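PDB 2Y7I: STM4351, which binds arginine with high specificity in the periplasm, probably delivering it to a membrane transporter as other family 3 solute-binding proteins do. Local coordinates for residues P59-F63 / K64-A68; F146-K150 / N151-E155; A181-P184 / D185-G188; K212-S216 / P217-Q221. All coordinates share one frame; numbering follows the deposited sequence. Where two conformers were deposited one is given.

Contact 1 of 4, residues P59-F63 / K64-A68; sequences PSLRF and KKFDA. With ZN (zinc ion), chain E.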
loop_
_atom_site.group_PDB
_atom_site.type_symbol
_atom_site.label_atom_id
_atom_site.label_comp_id
_atom_site.label_asym_id
_atom_site.label_seq_id
_atom_site.Cartn_x
_atom_site.Cartn_y
_atom_site.Cartn_z
ATOM N N PRO A 59 16.512 21.307 -8.111
ATOM C CA PRO A 59 17.826 21.956 -8.109
ATOM C C PRO A 59 18.603 21.845 -6.793
ATOM O O PRO A 59 19.807 21.569 -6.816
ATOM C CB PRO A 59 17.496 23.418 -8.414
ATOM C CG PRO A 59 16.266 23.353 -9.218
ATOM C CD PRO A 59 15.479 22.174 -8.712
ATOM N N SER A 60 17.925 22.038 -5.662
ATOM C CA SER A 60 18.567 21.913 -4.353
ATOM C C SER A 60 18.994 20.477 -4.060
ATOM O O SER A 60 20.046 20.252 -3.471
ATOM C CB SER A 60 17.644 22.427 -3.244
ATOM O OG SER A 60 17.461 23.825 -3.342
ATOM N N LEU A 61 18.164 19.513 -4.460
ATOM C CA LEU A 61 18.507 18.092 -4.343
ATOM C C LEU A 61 19.798 17.783 -5.098
ATOM O O LEU A 61 20.715 17.135 -4.561
ATOM C CB LEU A 61 17.354 17.219 -4.878
ATOM C CG LEU A 61 17.499 15.689 -4.856
ATOM C CD1 LEU A 61 17.806 15.141 -3.446
ATOM C CD2 LEU A 61 16.247 15.040 -5.418
ATOM N N ARG A 62 19.876 18.262 -6.337
ATOM C CA ARG A 62 21.069 18.076 -7.170
ATOM C C ARG A 62 22.301 18.763 -6.568
ATOM O O ARG A 62 23.414 18.256 -6.675
ATOM C CB ARG A 62 20.817 18.566 -8.602
ATOM C CG ARG A 62 19.813 17.708 -9.380
ATOM C CD ARG A 62 19.389 18.342 -10.706
ATOM N NE ARG A 62 20.496 18.517 -11.650
ATOM C CZ ARG A 62 20.972 17.569 -12.461
ATOM N NH1 ARG A 62 20.451 16.348 -12.459
ATOM N NH2 ARG A 62 21.976 17.838 -13.280
ATOM N N PHE A 63 22.073 19.898 -5.906
ATOM C CA PHE A 63 23.119 20.649 -5.215
ATOM C C PHE A 63 23.462 20.057 -3.829
ATOM O O PHE A 63 24.256 20.628 -3.087
ATOM C CB PHE A 63 22.687 22.125 -5.112
ATOM C CG PHE A 63 23.789 23.067 -4.710
ATOM C CD1 PHE A 63 24.888 23.285 -5.548
ATOM C CD2 PHE A 63 23.717 23.765 -3.501
ATOM C CE1 PHE A 63 25.921 24.170 -5.173
ATOM C CE2 PHE A 63 24.735 24.654 -3.118
ATOM C CZ PHE A 63 25.840 24.857 -3.957
ATOM N N LYS A 64 22.860 18.913 -3.495
ATOM C CA LYS A 64 23.134 18.179 -2.241
ATOM C C LYS A 64 22.658 18.852 -0.954
ATOM O O LYS A 64 23.173 18.555 0.126
ATOM C CB LYS A 64 24.622 17.821 -2.103
ATOM C CG LYS A 64 25.113 16.826 -3.116
ATOM C CD LYS A 64 26.425 16.200 -2.686
ATOM C CE LYS A 64 26.926 15.247 -3.753
ATOM N NZ LYS A 64 27.020 15.931 -5.075
ATOM N N LYS A 65 21.685 19.752 -1.067
ATOM C CA LYS A 65 21.143 20.447 0.099
ATOM C C LYS A 65 20.347 19.498 1.010
ATOM O O LYS A 65 20.241 19.725 2.215
ATOM C CB LYS A 65 20.283 21.635 -0.345
ATOM C CG LYS A 65 19.759 22.486 0.790
ATOM C CD LYS A 65 18.802 23.558 0.294
ATOM C CE LYS A 65 18.455 24.517 1.414
ATOM N NZ LYS A 65 17.489 25.526 0.934
ATOM N N PHE A 66 19.780 18.449 0.424
ATOM C CA PHE A 66 19.144 17.386 1.191
ATOM C C PHE A 66 19.297 16.033 0.500
ATOM O O PHE A 66 19.776 15.956 -0.628
ATOM C CB PHE A 66 17.673 17.697 1.547
ATOM C CG PHE A 66 16.996 18.703 0.645
ATOM C CD1 PHE A 66 16.608 18.359 -0.649
ATOM C CD2 PHE A 66 16.707 19.981 1.112
ATOM C CE1 PHE A 66 15.962 19.283 -1.472
ATOM C CE2 PHE A 66 16.062 20.917 0.296
ATOM C CZ PHE A 66 15.692 20.567 -0.995
ATOM N N ASP A 67 18.906 14.972 1.196
ATOM C CA ASP A 67 19.079 13.612 0.704
ATOM C C ASP A 67 17.966 13.182 -0.237
ATOM O O ASP A 67 18.192 12.388 -1.144
ATOM C CB ASP A 67 19.129 12.644 1.882
ATOM C CG ASP A 67 20.223 12.982 2.846
ATOM O OD1 ASP A 67 21.396 13.014 2.411
ATOM O OD2 ASP A 67 19.908 13.251 4.026
ATOM N N ALA A 68 16.766 13.703 -0.007
ATOM C CA ALA A 68 15.588 13.242 -0.725
ATOM C C ALA A 68 14.530 14.335 -0.780
ATOM O O ALA A 68 14.570 15.291 -0.008
ATOM C CB ALA A 68 15.024 11.974 -0.074
HETATM ZN ZN ZN E . 21.359 14.355 4.984
HETATM O O HOH W 1 21.697 16.107 3.774
#
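A Schellman motif closes helix 57-62 where S60 and L61 meet K64 and K65, just ahead of the zinc ligand D67. K64 has a positive phi (69°), which turns two amides back onto the last helical turn. K65 N donates to S60 O at 3.0 Å in a fairly straight bond (162° at the hydrogen), and K64 N reaches L61 O, also at 3.0 Å, from well above the carbonyl plane. R196 NH1 also bonds to L61 O and to F66 O, so one guanidinium nitrogen links the helix end to the loop. The F66 ring packs against the helix, its CZ 3.5 Å from S60 CB, while K65 CB sits over one ring face toward the rim. L61 holds CG anti to its backbone N (chi1 180°), which carries CD1 across to the chain beyond, 3.5 Å from F66 O. K65 runs fully extended past S60, its CD 3.9 Å from S60 OG; Q52 bonds to both S60 OG and K65 NZ. The first side-chain bond of D67 points away from the helix, and OD2 binds a zinc ion at 2.1 Å together with H9 and a water. Residues 59-68 thus pair a Schellman helix ending with a zinc site, at the point where the chain enters strand 68-69 beside strand 7-12.

Contact 2 of 4, residues F146-K150 / N151-E155; sequences FTDLK and NNRLE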
loop_
_atom_site.group_PDB
_atom_site.type_symbol
_atom_site.label_atom_id
_atom_site.label_comp_id
_atom_site.label_asym_id
_atom_site.label_seq_id
_atom_site.Cartn_x
_atom_site.Cartn_y
_atom_site.Cartn_z
ATOM N N PHE A 146 -4.492 31.065 -4.336
ATOM C CA PHE A 146 -5.843 31.109 -3.738
ATOM C C PHE A 146 -6.240 32.504 -3.259
ATOM O O PHE A 146 -7.368 32.955 -3.493
ATOM C CB PHE A 146 -5.967 30.095 -2.597
ATOM C CG PHE A 146 -5.986 28.661 -3.054
ATOM C CD1 PHE A 146 -6.835 28.255 -4.085
ATOM C CD2 PHE A 146 -5.162 27.715 -2.456
ATOM C CE1 PHE A 146 -6.860 26.937 -4.511
ATOM C CE2 PHE A 146 -5.174 26.388 -2.876
ATOM C CZ PHE A 146 -6.024 25.997 -3.909
ATOM N N THR A 147 -5.312 33.199 -2.603
ATOM C CA THR A 147 -5.550 34.577 -2.188
ATOM C C THR A 147 -5.927 35.447 -3.384
ATOM O O THR A 147 -6.880 36.231 -3.323
ATOM C CB THR A 147 -4.317 35.168 -1.461
ATOM O OG1 THR A 147 -4.016 34.356 -0.322
ATOM C CG2 THR A 147 -4.581 36.597 -0.997
ATOM N N ASP A 148 -5.172 35.303 -4.467
ATOM C CA ASP A 148 -5.420 36.066 -5.685
ATOM C C ASP A 148 -6.720 35.688 -6.380
ATOM O O ASP A 148 -7.352 36.532 -7.015
ATOM C CB ASP A 148 -4.241 35.939 -6.643
ATOM C CG ASP A 148 -3.136 36.945 -6.340
ATOM O OD1 ASP A 148 -3.179 37.602 -5.276
ATOM O OD2 ASP A 148 -2.221 37.089 -7.175
ATOM N N LEU A 149 -7.119 34.423 -6.269
ATOM C CA LEU A 149 -8.431 33.997 -6.756
ATOM C C LEU A 149 -9.552 34.694 -5.979
ATOM O O LEU A 149 -10.495 35.223 -6.563
ATOM C CB LEU A 149 -8.576 32.471 -6.661
ATOM C CG LEU A 149 -9.925 31.833 -7.028
ATOM C CD1 LEU A 149 -10.307 32.061 -8.494
ATOM C CD2 LEU A 149 -9.933 30.356 -6.705
ATOM N N LYS A 150 -9.425 34.708 -4.658
ATOM C CA LYS A 150 -10.445 35.278 -3.794
ATOM C C LYS A 150 -10.589 36.793 -3.927
ATOM O O LYS A 150 -11.687 37.330 -3.755
ATOM C CB LYS A 150 -10.201 34.867 -2.346
ATOM C CG LYS A 150 -10.559 33.401 -2.096
ATOM C CD LYS A 150 -10.896 33.121 -0.653
ATOM C CE LYS A 150 -9.659 32.810 0.164
ATOM N NZ LYS A 150 -10.020 31.983 1.372
ATOM N N ASN A 151 -9.475 37.451 -4.254
ATOM C CA ASN A 151 -9.421 38.897 -4.490
ATOM C C ASN A 151 -9.736 39.283 -5.941
ATOM O O ASN A 151 -9.548 40.433 -6.331
ATOM C CB ASN A 151 -8.044 39.445 -4.096
ATOM C CG ASN A 151 -7.877 39.594 -2.588
ATOM O OD1 ASN A 151 -6.774 39.469 -2.053
ATOM N ND2 ASN A 151 -8.978 39.861 -1.897
ATOM N N ASN A 152 -10.211 38.314 -6.725
ATOM C CA ASN A 152 -10.530 38.499 -8.156
ATOM C C ASN A 152 -9.387 38.861 -9.108
ATOM O O ASN A 152 -9.620 39.384 -10.202
ATOM C CB ASN A 152 -11.727 39.453 -8.355
ATOM C CG ASN A 152 -13.040 38.716 -8.425
ATOM O OD1 ASN A 152 -13.812 38.717 -7.466
ATOM N ND2 ASN A 152 -13.298 38.058 -9.557
ATOM N N ARG A 153 -8.156 38.583 -8.698
ATOM C CA ARG A 153 -7.016 38.784 -9.582
ATOM C C ARG A 153 -6.857 37.627 -10.564
ATOM O O ARG A 153 -6.131 37.729 -11.562
ATOM C CB ARG A 153 -5.741 38.994 -8.773
ATOM C CG ARG A 153 -5.545 40.434 -8.364
ATOM C CD ARG A 153 -4.194 40.639 -7.706
ATOM N NE ARG A 153 -3.534 41.850 -8.200
ATOM C CZ ARG A 153 -2.533 41.850 -9.079
ATOM N NH1 ARG A 153 -2.066 40.700 -9.565
ATOM N NH2 ARG A 153 -1.986 42.999 -9.466
ATOM N N LEU A 154 -7.540 36.524 -10.266
ATOM C CA LEU A 154 -7.538 35.353 -11.127
ATOM C C LEU A 154 -8.957 34.876 -11.308
ATOM O O LEU A 154 -9.808 35.131 -10.453
ATOM C CB LEU A 154 -6.732 34.212 -10.495
ATOM C CG LEU A 154 -5.266 34.431 -10.121
ATOM C CD1 LEU A 154 -4.791 33.242 -9.288
ATOM C CD2 LEU A 154 -4.405 34.605 -11.368
ATOM N N GLU A 155 -9.207 34.176 -12.410
ATOM C CA GLU A 155 -10.493 33.508 -12.607
ATOM C C GLU A 155 -10.497 32.060 -12.133
ATOM O O GLU A 155 -11.554 31.502 -11.842
ATOM C CB GLU A 155 -10.956 33.606 -14.063
ATOM C CG GLU A 155 -11.366 35.021 -14.451
ATOM C CD GLU A 155 -12.465 35.564 -13.549
ATOM O OE1 GLU A 155 -13.635 35.185 -13.751
ATOM O OE2 GLU A 155 -12.163 36.369 -12.638
#
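D148 O accepts two amides at the end of helix 142-150, taking R153 N at 2.8 Å nearly along the C=O axis and, weakly, L154 N at 3.3 Å. N152 N reaches L149 O at 3.1 Å from above the carbonyl plane, and N151 N keeps an ordinary helical bond to T147 O. D148 CB touches L154 CD1 at 3.8 Å and R153 CB at 4.0 Å. The D148 and R153 side chains run alongside each other, their charged planes 43° apart, but OD2 and NH1 stay 4.3 Å apart, too far for a salt bridge; D148 OD2 is bonded to Y139 OH instead. With chi1 at 176°, L149 extends away from its own amide and sends CD1 over the returning chain to 3.6 Å from E155 O. Farther out, L154 rests on V137 and Y139 of strand 135-139, while L149 packs on V157, W167 and Y174. This is a Schellman motif with N152 as its positive-phi C' residue, reversing the chain between helix 142-150 and strand 156-160 within a beta-alpha-beta crossover.

Contact 3 of 4, residues A181-P184 / D185-G188; sequences ASDP and DYYG
D183 organises this turn with both its side chain and its carbonyl, reaching D185, Y186 and Y187. CG stands anti to the backbone N (chi1 -175°), which carries the carboxylate forward over the chain, where OD1 accepts from D185 N at 2.9 Å on its anti side, 31° out of the carboxylate plane. D183 O takes two more amides, Y186 N at 2.9 Å from above the carbonyl plane and Y187 N at 2.8 Å, closer to that plane. D183 CG lies in the plane of the Y186 ring at its edge, 3.6 Å from CD1; the carboxylate stands steeply to the ring. The D183 and D185 carboxylates come near each other, and a water donates to D183 OD1 and weakly to D185 OD2, which would ease their repulsion. Y187, with CG anti to its carbonyl carbon (chi1 -67°), turns its ring back along the preceding chain: CE2 is 3.9 Å from A181 CB, and CD2 is 3.7 Å from A181 O. A second water joins P184 O to Y187 O. Outside the turn, Y186 OH bonds to D129, and Y187 OH bonds to H123, whose ring also meets that of Y187, so both tyrosines tie the loop to helix 122-130. The side-chain and main-chain bonds of D183 together make an Asx motif, here built around a proline in the long loop between strands 174-176 and 194-195.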
loop_
_atom_site.group_PDB
_atom_site.type_symbol
_atom_site.label_atom_id
_atom_site.label_comp_id
_atom_site.label_asym_id
_atom_site.label_seq_id
_atom_site.Cartn_x
_atom_site.Cartn_y
_atom_site.Cartn_z
ATOM N N ALA A 181 -8.437 17.837 -16.453
ATOM C CA ALA A 181 -7.295 17.569 -17.332
ATOM C C ALA A 181 -6.665 16.251 -16.922
ATOM O O ALA A 181 -6.311 16.060 -15.756
ATOM C CB ALA A 181 -6.273 18.690 -17.244
ATOM N N SER A 182 -6.527 15.348 -17.885
ATOM C CA SER A 182 -6.047 13.999 -17.612
ATOM C C SER A 182 -4.975 13.536 -18.594
ATOM O O SER A 182 -4.390 12.460 -18.400
ATOM C CB SER A 182 -7.219 13.009 -17.619
ATOM O OG SER A 182 -7.956 13.091 -16.411
ATOM N N ASP A 183 -4.727 14.344 -19.629
ATOM C CA ASP A 183 -3.803 13.993 -20.733
ATOM C C ASP A 183 -2.608 13.177 -20.220
ATOM O O ASP A 183 -1.824 13.684 -19.412
ATOM C CB ASP A 183 -3.339 15.273 -21.453
ATOM C CG ASP A 183 -2.476 14.997 -22.692
ATOM O OD1 ASP A 183 -1.823 13.933 -22.779
ATOM O OD2 ASP A 183 -2.437 15.868 -23.586
ATOM N N PRO A 184 -2.479 11.906 -20.660
ATOM C CA PRO A 184 -1.428 11.063 -20.071
ATOM C C PRO A 184 0.009 11.414 -20.490
ATOM O O PRO A 184 0.954 10.826 -19.974
ATOM C CB PRO A 184 -1.814 9.649 -20.518
ATOM C CG PRO A 184 -2.607 9.848 -21.766
ATOM C CD PRO A 184 -3.351 11.139 -21.576
ATOM N N ASP A 185 0.171 12.353 -21.418
ATOM C CA ASP A 185 1.484 12.946 -21.687
ATOM C C ASP A 185 1.932 13.815 -20.506
ATOM O O ASP A 185 3.124 14.107 -20.361
ATOM C CB ASP A 185 1.452 13.793 -22.966
ATOM C CG ASP A 185 1.401 12.958 -24.227
ATOM O OD1 ASP A 185 1.765 11.762 -24.188
ATOM O OD2 ASP A 185 0.995 13.507 -25.271
ATOM N N TYR A 186 0.970 14.200 -19.656
ATOM C CA TYR A 186 1.195 15.135 -18.554
ATOM C C TYR A 186 0.851 14.557 -17.182
ATOM O O TYR A 186 1.508 14.869 -16.190
ATOM C CB TYR A 186 0.403 16.438 -18.797
ATOM C CG TYR A 186 0.862 17.152 -20.048
ATOM C CD1 TYR A 186 0.339 16.820 -21.295
ATOM C CD2 TYR A 186 1.855 18.133 -19.988
ATOM C CE1 TYR A 186 0.784 17.443 -22.457
ATOM C CE2 TYR A 186 2.296 18.771 -21.146
ATOM C CZ TYR A 186 1.755 18.419 -22.374
ATOM O OH TYR A 186 2.200 19.040 -23.516
ATOM N N TYR A 187 -0.163 13.698 -17.135
ATOM C CA TYR A 187 -0.757 13.251 -15.872
ATOM C C TYR A 187 -0.820 11.732 -15.755
ATOM O O TYR A 187 -0.773 11.041 -16.749
ATOM C CB TYR A 187 -2.165 13.841 -15.730
ATOM C CG TYR A 187 -2.157 15.354 -15.564
ATOM C CD1 TYR A 187 -1.631 15.937 -14.415
ATOM C CD2 TYR A 187 -2.676 16.190 -16.551
ATOM C CE1 TYR A 187 -1.601 17.317 -14.244
ATOM C CE2 TYR A 187 -2.652 17.578 -16.404
ATOM C CZ TYR A 187 -2.114 18.132 -15.237
ATOM O OH TYR A 187 -2.087 19.492 -15.057
ATOM N N GLY A 188 -0.926 11.224 -14.532
ATOM C CA GLY A 188 -1.057 9.786 -14.320
ATOM C C GLY A 188 0.229 9.079 -13.929
ATOM O O GLY A 188 0.209 7.879 -13.655
HETATM O O HOH W 2 -2.143 12.456 -25.045
HETATM O O HOH W 3 0.263 8.766 -17.583
#

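Contact 4 of 4, residues K212-S216 / P217-Q221; sequences KVKAS and PEYAQ
K214 lays its CA and the first carbons of its side chain over one face of the Y219 ring, in one of the two conformers modelled for that tyrosine. The setting is a tight link between two helices, with an N-cap: helix 200-214 ends, and S216 caps helix 217-227, whose first residue is P217. K214 CA stands 4.0 Å from the ring centroid, a CH-pi contact 29° off the normal, and K214 CG is 3.8 Å from Y219 CZ, nearer the rim. The two side chains run alongside each other in the same direction. A chi1 of 170° swings the Y219 ring back against the preceding helix; on the side of V213, its CD1 meets V213 CG1 at 4.2 Å. Beyond the ring the K214 chain bends, and its NZ bonds to Q87 and P88 O, and to D211 O of the second subunit. K214 of that subunit packs on both Y219 and K214, placing this junction at the dimer interface. At the new helix start, Y219 N donates to S216 O at 3.1 Å and, weakly, to S216 OG at 3.3 Å, the latter being the capping bond. E218 OE1 comes to 3.3 Å from S216 CB. S216 OG occupies the crowded position between backbone N and carbonyl carbon (chi1 69°), and from there it points at a lone pair of V213 O at 2.5 Å, a bond short enough for the exact distance to be doubtful; V213 O also accepts S216 N.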
loop_
_atom_site.group_PDB
_atom_site.type_symbol
_atom_site.label_atom_id
_atom_site.label_comp_id
_atom_site.label_asym_id
_atom_site.label_seq_id
_atom_site.Cartn_x
_atom_site.Cartn_y
_atom_site.Cartn_z
ATOM N N LYS A 212 7.691 -2.361 2.476
ATOM C CA LYS A 212 7.117 -2.661 3.775
ATOM C C LYS A 212 5.999 -1.699 4.173
ATOM O O LYS A 212 4.935 -2.150 4.590
ATOM C CB LYS A 212 8.207 -2.722 4.851
ATOM C CG LYS A 212 9.118 -3.928 4.700
ATOM C CD LYS A 212 10.279 -3.872 5.686
ATOM C CE LYS A 212 11.155 -5.099 5.551
ATOM N NZ LYS A 212 12.529 -4.856 6.085
ATOM N N VAL A 213 6.233 -0.389 4.049
ATOM C CA VAL A 213 5.218 0.609 4.428
ATOM C C VAL A 213 3.932 0.418 3.626
ATOM O O VAL A 213 2.838 0.436 4.193
ATOM C CB VAL A 213 5.735 2.074 4.295
ATOM C CG1 VAL A 213 4.607 3.082 4.467
ATOM C CG2 VAL A 213 6.851 2.339 5.322
ATOM N N LYS A 214 4.070 0.210 2.318
ATOM C CA LYS A 214 2.897 0.052 1.437
ATOM C C LYS A 214 2.099 -1.226 1.699
ATOM O O LYS A 214 0.918 -1.307 1.327
ATOM C CB LYS A 214 3.294 0.180 -0.035
ATOM C CG LYS A 214 3.710 1.597 -0.420
ATOM C CD LYS A 214 4.446 1.635 -1.752
ATOM C CE LYS A 214 3.518 1.269 -2.916
ATOM N NZ LYS A 214 4.291 1.048 -4.169
ATOM N N ALA A 215 2.725 -2.205 2.356
ATOM C CA ALA A 215 2.037 -3.458 2.705
ATOM C C ALA A 215 1.364 -3.405 4.079
ATOM O O ALA A 215 0.721 -4.369 4.502
ATOM C CB ALA A 215 2.999 -4.634 2.638
ATOM N N SER A 216 1.516 -2.279 4.770
ATOM C CA SER A 216 1.065 -2.153 6.149
ATOM C C SER A 216 -0.365 -1.630 6.226
ATOM O O SER A 216 -0.773 -0.801 5.410
ATOM C CB SER A 216 2.006 -1.241 6.951
ATOM O OG SER A 216 1.910 0.113 6.526
ATOM N N PRO A 217 -1.134 -2.111 7.220
ATOM C CA PRO A 217 -2.472 -1.552 7.458
ATOM C C PRO A 217 -2.406 -0.036 7.696
ATOM O O PRO A 217 -3.322 0.690 7.300
ATOM C CB PRO A 217 -2.937 -2.278 8.718
ATOM C CG PRO A 217 -2.127 -3.534 8.762
ATOM C CD PRO A 217 -0.805 -3.202 8.156
ATOM N N GLU A 218 -1.313 0.428 8.308
ATOM C CA GLU A 218 -1.098 1.857 8.601
ATOM C C GLU A 218 -1.106 2.748 7.369
ATOM O O GLU A 218 -1.545 3.899 7.427
ATOM C CB GLU A 218 0.220 2.072 9.355
ATOM C CG GLU A 218 0.214 1.580 10.803
ATOM C CD GLU A 218 0.590 0.105 10.950
ATOM O OE1 GLU A 218 0.757 -0.593 9.928
ATOM O OE2 GLU A 218 0.716 -0.364 12.100
ATOM N N TYR A 219 -0.630 2.210 6.252
ATOM C CA TYR A 219 -0.546 2.967 5.015
ATOM C C TYR A 219 -1.942 3.162 4.419
ATOM O O TYR A 219 -2.245 4.224 3.883
ATOM C CB TYR A 219 0.441 2.277 4.070
ATOM C CG TYR A 219 0.497 2.788 2.655
ATOM C CD1 TYR A 219 1.066 4.027 2.344
ATOM C CD2 TYR A 219 0.008 2.007 1.616
ATOM C CE1 TYR A 219 1.114 4.472 1.024
ATOM C CE2 TYR A 219 0.056 2.432 0.318
ATOM C CZ TYR A 219 0.604 3.658 0.020
ATOM O OH TYR A 219 0.624 4.042 -1.297
ATOM N N ALA A 220 -2.809 2.159 4.577
ATOM C CA ALA A 220 -4.221 2.292 4.202
ATOM C C ALA A 220 -4.902 3.347 5.083
ATOM O O ALA A 220 -5.697 4.160 4.598
ATOM C CB ALA A 220 -4.937 0.956 4.300
ATOM N N GLN A 221 -4.560 3.344 6.373
ATOM C CA GLN A 221 -5.094 4.331 7.317
ATOM C C GLN A 221 -4.621 5.762 7.022
ATOM O O GLN A 221 -5.383 6.710 7.212
ATOM C CB GLN A 221 -4.782 3.931 8.765
ATOM C CG GLN A 221 -5.430 2.615 9.194
ATOM C CD GLN A 221 -4.730 1.967 10.381
ATOM O OE1 GLN A 221 -3.747 2.499 10.913
ATOM N NE2 GLN A 221 -5.228 0.805 10.796
#

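The four contacts follow one another along the chain without touching, and they divide between the two lobes expected of a periplasmic binding protein. Contacts 1 and 4 lie on the lobe that begins the chain, their centres 28 Å apart; contacts 2 and 3 lie on the other, 26 Å apart. Contacts 2 and 4 are the most distant, with centres 38 Å apart on opposite sides of the chain's centre. Contact 3 comes near the arginine, the Y187 side chain about 6 Å from it, against about 12 Å for F66 of contact 1. Contact 1 carries a zinc site, whereas contact 4 meets the second subunit.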